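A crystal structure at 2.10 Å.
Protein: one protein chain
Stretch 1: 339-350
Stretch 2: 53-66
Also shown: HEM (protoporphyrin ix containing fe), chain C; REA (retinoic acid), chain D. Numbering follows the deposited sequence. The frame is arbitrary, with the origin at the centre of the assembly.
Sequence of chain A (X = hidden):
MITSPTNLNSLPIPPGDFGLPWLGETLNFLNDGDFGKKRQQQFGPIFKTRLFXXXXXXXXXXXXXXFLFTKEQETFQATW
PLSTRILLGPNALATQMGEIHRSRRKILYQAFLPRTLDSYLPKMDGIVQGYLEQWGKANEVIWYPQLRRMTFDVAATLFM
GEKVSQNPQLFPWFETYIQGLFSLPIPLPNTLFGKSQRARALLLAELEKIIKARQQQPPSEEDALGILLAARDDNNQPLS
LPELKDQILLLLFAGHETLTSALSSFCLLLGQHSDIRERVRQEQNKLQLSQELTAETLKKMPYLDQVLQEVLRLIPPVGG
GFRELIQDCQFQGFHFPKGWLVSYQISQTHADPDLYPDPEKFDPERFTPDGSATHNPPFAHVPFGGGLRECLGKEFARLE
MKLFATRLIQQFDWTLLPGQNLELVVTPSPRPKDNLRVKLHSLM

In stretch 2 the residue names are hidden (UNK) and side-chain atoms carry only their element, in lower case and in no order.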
# COMPACT_ATOMS: atom_id res chain seq x y z
N GLY A 339 3.39 22.10 15.00
CA GLY A 339 4.07 22.33 13.72
C GLY A 339 5.16 21.33 13.38
O GLY A 339 5.64 21.27 12.24
N TRP A 340 5.58 20.55 14.37
CA TRP A 340 6.47 19.43 14.13
C TRP A 340 5.60 18.33 13.54
O TRP A 340 4.37 18.36 13.70
CB TRP A 340 7.06 18.93 15.44
CG TRP A 340 8.18 19.75 16.02
CD1 TRP A 340 8.31 21.11 16.04
CD2 TRP A 340 9.29 19.23 16.76
NE1 TRP A 340 9.47 21.47 16.70
CE2 TRP A 340 10.08 20.33 17.16
CE3 TRP A 340 9.71 17.93 17.09
CZ2 TRP A 340 11.26 20.17 17.90
CZ3 TRP A 340 10.88 17.77 17.81
CH2 TRP A 340 11.64 18.89 18.21
N LEU A 341 6.24 17.37 12.88
CA LEU A 341 5.55 16.19 12.37
C LEU A 341 5.71 14.97 13.27
O LEU A 341 6.72 14.82 13.96
CB LEU A 341 6.09 15.82 10.98
CG LEU A 341 5.42 16.31 9.71
CD1 LEU A 341 5.07 17.79 9.77
CD2 LEU A 341 6.33 15.99 8.53
N VAL A 342 4.70 14.11 13.25
CA VAL A 342 4.73 12.81 13.87
C VAL A 342 4.60 11.78 12.75
O VAL A 342 3.82 11.96 11.81
CB VAL A 342 3.54 12.61 14.87
CG1 VAL A 342 3.63 11.26 15.58
CG2 VAL A 342 3.52 13.73 15.87
N SER A 343 5.39 10.71 12.85
CA SER A 343 5.27 9.57 11.94
C SER A 343 4.93 8.30 12.70
O SER A 343 5.65 7.94 13.65
CB SER A 343 6.58 9.34 11.18
OG SER A 343 6.46 8.24 10.29
N TYR A 344 3.87 7.62 12.28
CA TYR A 344 3.48 6.38 12.91
C TYR A 344 4.02 5.25 12.05
O TYR A 344 3.81 5.22 10.84
CB TYR A 344 1.95 6.29 13.14
CG TYR A 344 1.11 5.99 11.91
CD1 TYR A 344 0.76 4.68 11.58
CD2 TYR A 344 0.65 7.03 11.09
CE1 TYR A 344 -0.02 4.40 10.44
CE2 TYR A 344 -0.12 6.76 9.97
CZ TYR A 344 -0.44 5.45 9.64
OH TYR A 344 -1.20 5.20 8.54
N GLN A 345 4.77 4.35 12.69
CA GLN A 345 5.51 3.33 11.97
C GLN A 345 4.84 1.98 12.12
O GLN A 345 4.91 1.34 13.19
CB GLN A 345 6.96 3.29 12.44
CG GLN A 345 7.75 4.56 12.09
CD GLN A 345 8.03 4.65 10.59
OE1 GLN A 345 8.66 3.76 10.01
NE2 GLN A 345 7.52 5.70 9.95
N ILE A 346 4.16 1.57 11.06
CA ILE A 346 3.45 0.29 11.00
C ILE A 346 4.44 -0.88 11.09
O ILE A 346 4.20 -1.86 11.78
CB ILE A 346 2.60 0.18 9.69
CG1 ILE A 346 1.61 1.34 9.59
CG2 ILE A 346 1.87 -1.18 9.61
CD1 ILE A 346 1.01 1.50 8.21
N SER A 347 5.57 -0.76 10.40
CA SER A 347 6.62 -1.76 10.48
C SER A 347 7.10 -2.00 11.92
O SER A 347 7.31 -3.13 12.31
CB SER A 347 7.79 -1.36 9.56
OG SER A 347 8.15 0.00 9.78
N GLN A 348 7.28 -0.93 12.69
CA GLN A 348 7.69 -1.08 14.10
C GLN A 348 6.59 -1.71 14.97
O GLN A 348 6.87 -2.61 15.77
CB GLN A 348 8.19 0.26 14.70
CG GLN A 348 9.37 0.88 13.97
CD GLN A 348 9.70 2.32 14.41
OE1 GLN A 348 10.28 3.09 13.63
NE2 GLN A 348 9.34 2.69 15.64
N THR A 349 5.35 -1.25 14.81
CA THR A 349 4.22 -1.78 15.57
C THR A 349 4.08 -3.28 15.36
O THR A 349 3.85 -4.03 16.32
CB THR A 349 2.88 -1.08 15.22
OG1 THR A 349 3.03 0.33 15.36
CG2 THR A 349 1.75 -1.54 16.14
N HIS A 350 4.25 -3.72 14.12
CA HIS A 350 4.08 -5.12 13.75
C HIS A 350 5.26 -6.01 14.13
O HIS A 350 5.18 -7.23 14.02
CB HIS A 350 3.80 -5.24 12.25
CG HIS A 350 2.44 -4.75 11.85
ND1 HIS A 350 1.93 -4.93 10.59
CD2 HIS A 350 1.49 -4.09 12.55
CE1 HIS A 350 0.72 -4.39 10.52
NE2 HIS A 350 0.44 -3.87 11.70
N UNK A 53 13.42 18.89 5.65
CA UNK A 53 13.28 20.19 6.29
C UNK A 53 12.32 20.28 7.47
O UNK A 53 12.13 21.37 8.01
N UNK A 54 11.71 19.15 7.86
CA UNK A 54 10.80 19.11 9.02
C UNK A 54 11.34 18.26 10.18
O UNK A 54 11.89 17.18 9.99
c UNK A 54 7.76 21.39 6.75
c UNK A 54 7.95 20.46 7.92
c UNK A 54 9.41 18.55 8.64
n UNK A 54 7.47 20.62 5.51
c UNK A 54 8.72 19.23 7.48
N UNK A 55 11.12 18.77 11.39
CA UNK A 55 11.36 18.03 12.62
C UNK A 55 10.28 16.98 12.79
O UNK A 55 9.09 17.30 12.74
c UNK A 55 12.49 20.05 13.70
n UNK A 55 12.27 21.21 14.28
c UNK A 55 11.37 19.01 13.81
o UNK A 55 13.55 19.79 13.09
N UNK A 56 10.70 15.72 12.96
CA UNK A 56 9.76 14.59 12.95
C UNK A 56 9.96 13.70 14.19
O UNK A 56 11.08 13.35 14.52
c UNK A 56 9.95 14.62 10.37
c UNK A 56 9.88 13.73 11.65
c UNK A 56 8.72 12.73 11.51
N UNK A 57 8.85 13.35 14.85
CA UNK A 57 8.88 12.38 15.95
C UNK A 57 8.32 11.05 15.44
O UNK A 57 7.21 11.00 14.93
c UNK A 57 8.12 11.86 18.34
c UNK A 57 8.60 14.25 17.65
c UNK A 57 7.92 14.82 18.89
c UNK A 57 8.07 12.88 17.19
N UNK A 58 9.12 9.99 15.55
CA UNK A 58 8.68 8.64 15.20
C UNK A 58 8.13 7.91 16.44
O UNK A 58 8.79 7.81 17.47
c UNK A 58 10.35 9.39 12.66
c UNK A 58 10.12 8.11 13.14
c UNK A 58 9.84 7.84 14.61
c UNK A 58 10.62 9.62 11.31
c UNK A 58 10.18 7.04 12.24
c UNK A 58 10.45 7.26 10.88
c UNK A 58 10.68 8.55 10.43
N UNK A 59 6.91 7.39 16.30
CA UNK A 59 6.24 6.60 17.33
C UNK A 59 5.75 5.28 16.73
O UNK A 59 5.64 5.15 15.50
c UNK A 59 5.02 7.36 17.92
c UNK A 59 3.96 7.64 16.84
c UNK A 59 5.48 8.61 18.65
c UNK A 59 2.64 8.23 17.34
N UNK A 60 5.48 4.30 17.60
CA UNK A 60 4.87 3.01 17.20
C UNK A 60 4.19 2.25 18.36
O UNK A 60 4.28 2.64 19.52
o UNK A 60 6.91 1.72 17.41
c UNK A 60 5.90 2.11 16.50
N UNK A 61 3.50 1.16 18.03
CA UNK A 61 2.79 0.39 19.04
C UNK A 61 1.35 0.84 19.20
O UNK A 61 0.98 1.93 18.77
N UNK A 62 0.55 -0.02 19.84
CA UNK A 62 -0.89 0.20 19.99
C UNK A 62 -1.25 1.57 20.59
O UNK A 62 -2.11 2.28 20.09
c UNK A 62 -1.51 -0.94 20.80
N UNK A 63 -0.57 1.93 21.67
CA UNK A 63 -0.91 3.14 22.41
C UNK A 63 -0.58 4.42 21.65
O UNK A 63 -1.35 5.37 21.69
c UNK A 63 -2.23 1.81 24.72
c UNK A 63 -0.27 3.16 23.79
c UNK A 63 -0.76 2.18 24.87
c UNK A 63 -0.55 2.81 26.21
N UNK A 64 0.57 4.42 20.98
CA UNK A 64 0.97 5.55 20.14
C UNK A 64 0.02 5.69 18.94
O UNK A 64 -0.31 6.81 18.53
c UNK A 64 2.41 5.40 19.69
N UNK A 65 -0.42 4.54 18.41
CA UNK A 65 -1.40 4.51 17.31
C UNK A 65 -2.77 4.99 17.77
O UNK A 65 -3.49 5.64 17.02
c UNK A 65 -1.52 3.10 16.70
c UNK A 65 -0.27 2.68 15.96
o UNK A 65 0.58 3.51 15.64
n UNK A 65 -0.13 1.39 15.72
N UNK A 66 -3.12 4.64 19.00
CA UNK A 66 -4.35 5.12 19.63
C UNK A 66 -4.33 6.65 19.74
O UNK A 66 -5.23 7.32 19.27
c UNK A 66 -5.82 4.73 21.73
n UNK A 66 -6.05 0.60 24.17
n UNK A 66 -5.68 2.47 25.45
c UNK A 66 -5.84 4.14 23.14
c UNK A 66 -5.90 1.92 24.26
n UNK A 66 -5.98 2.67 23.16
c UNK A 66 -4.51 4.45 21.01
CHA HEM C . -4.50 5.16 2.63
CHB HEM C . -2.14 0.95 3.21
CHC HEM C . -4.00 -0.70 -0.97
CHD HEM C . -5.89 3.65 -1.84
C1A HEM C . -3.70 4.17 3.18
C2A HEM C . -2.99 4.21 4.45
C3A HEM C . -2.35 3.03 4.61
C4A HEM C . -2.63 2.22 3.44
CMA HEM C . -1.46 2.59 5.78
CAA HEM C . -3.01 5.39 5.45
CBA HEM C . -1.87 6.38 5.23
CGA HEM C . -2.11 7.56 6.15
O1A HEM C . -2.10 7.35 7.39
O2A HEM C . -2.31 8.70 5.63
C1B HEM C . -2.47 0.12 2.16
C2B HEM C . -2.11 -1.28 2.01
C3B HEM C . -2.63 -1.74 0.85
C4B HEM C . -3.33 -0.64 0.24
CMB HEM C . -1.28 -2.08 3.04
CAB HEM C . -2.53 -3.16 0.20
CBB HEM C . -2.51 -4.30 0.91
C1C HEM C . -4.72 0.31 -1.57
C2C HEM C . -5.50 0.21 -2.79
C3C HEM C . -6.03 1.41 -3.04
C4C HEM C . -5.58 2.32 -1.98
CMC HEM C . -5.70 -1.10 -3.61
CAC HEM C . -6.97 1.80 -4.21
CBC HEM C . -6.56 1.94 -5.48
C1D HEM C . -5.61 4.48 -0.77
C2D HEM C . -5.86 5.89 -0.76
C3D HEM C . -5.43 6.38 0.63
C4D HEM C . -4.98 5.19 1.33
CMD HEM C . -6.44 6.74 -1.92
CAD HEM C . -5.47 7.82 1.19
CBD HEM C . -6.63 7.90 2.18
CGD HEM C . -6.74 9.30 2.74
O1D HEM C . -7.79 9.58 3.37
O2D HEM C . -5.81 10.14 2.58
NA HEM C . -3.46 2.94 2.61
NB HEM C . -3.20 0.49 1.05
NC HEM C . -4.78 1.61 -1.10
ND HEM C . -5.11 4.09 0.47
FE HEM C . -4.38 2.15 0.87
C1 REA D . -0.67 5.09 -0.25
C2 REA D . -1.80 5.93 -0.84
C3 REA D . -1.82 7.32 -0.21
C4 REA D . -0.56 8.09 -0.61
C5 REA D . 0.70 7.26 -0.52
C6 REA D . 0.66 5.87 -0.36
C7 REA D . 1.93 5.14 -0.31
C8 REA D . 2.73 5.15 0.91
C9 REA D . 4.08 4.54 0.88
C10 REA D . 4.98 4.97 1.93
C11 REA D . 5.82 4.07 2.70
C12 REA D . 6.29 4.69 3.94
C13 REA D . 7.68 4.64 4.39
C14 REA D . 7.88 5.18 5.67
C15 REA D . 8.95 4.80 6.57
C16 REA D . -0.95 4.82 1.24
C17 REA D . -0.63 3.78 -1.02
C18 REA D . 2.02 7.98 -0.62
C19 REA D . 4.52 3.57 -0.19
C20 REA D . 8.77 4.08 3.51
O1 REA D . 9.73 3.88 6.28
O2 REA D . 9.09 5.39 7.65
O HOH W 1 6.44 -0.79 18.57
O HOH W 2 2.62 2.82 14.11

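Position 53 has no side-chain atoms and a positive phi of 80°, which favours glycine: Gly53, out of reach of stretch 1. Position 54 carries four carbons in a row ending in nitrogen, a lysine; CB of Lys54 lies 4.0 Å from Leu341 CD2, while the chain's end leads away. Position 55 has two carbons, the second bearing one oxygen and one nitrogen, so it is Asn55. Its CB sits over the face of Trp340, 3.8 Å from the centroid of the six-membered ring and 18° off the normal, a CH-pi contact.

Position 56 shows one carbon carrying two more, the fork of valine; Val56 CG2 is 4.1 Å from Leu341 CB. Position 57 has four carbons forked at the first, one arm two carbons long: Ile57, whose CG1 lies 3.9 Å from Trp340 CE3, at the ring edge. Position 58 is one carbon followed by a six-carbon ring without oxygen, hence Phe58; Ser343 CB stands over its face, 4.0 Å from the centroid and 9° off the normal. Position 59 repeats the four-carbon fork with a longer arm, and Ile59 CD1 reaches Val342 CG1 at 3.6 Å.

Position 60 has one carbon and one oxygen, with CB 3.6 Å from Thr349 OG1. It is Ser60, and its OG accepts a hydrogen bond from Gln348 NE2 at 3.2 Å. Position 61 has no side chain; with phi/psi of 92/163°, a CB would jam against the preceding carbonyl, so Gly61 fits. Position 62, a single carbon, is Ala62. Position 63, four carbons forked at the second, is Leu63, and position 64, again one carbon, is Ala64; neither touches stretch 1. Position 65 has two carbons, the second with oxygen and nitrogen: Asn65, whose OD1 lies 4.0 Å from Tyr344 CB. Position 66, three carbons, a nitrogen, then a carbon bearing two nitrogens, is Arg66, pointing out of reach.

The contact is a parallel sheet edge followed by a polar junction. Five backbone hydrogen bonds alternate between the strands, from Leu341 N to Asn55 O (2.9 Å) through Gln345 N to Ile59 O (3.0 Å). Leu341, Val56, Ser343 and Phe58 share one face; Val342, Ile57, Tyr344 and Ile59 share the other. Beyond the strands, Gly61 N donates to Thr349 OG1 at 2.8 Å, and a water bridges Thr349 OG1 (2.8 Å) to Asn65 OD1 (2.6 Å), tying the two helical segments together. The strand also reaches both ligands: Tyr344 OH donates to HEM O1A at 2.6 Å and Gln345 NE2 to REA O2 at 2.8 Å.

Stretch 2 53-66: GKNVIFISGALANR
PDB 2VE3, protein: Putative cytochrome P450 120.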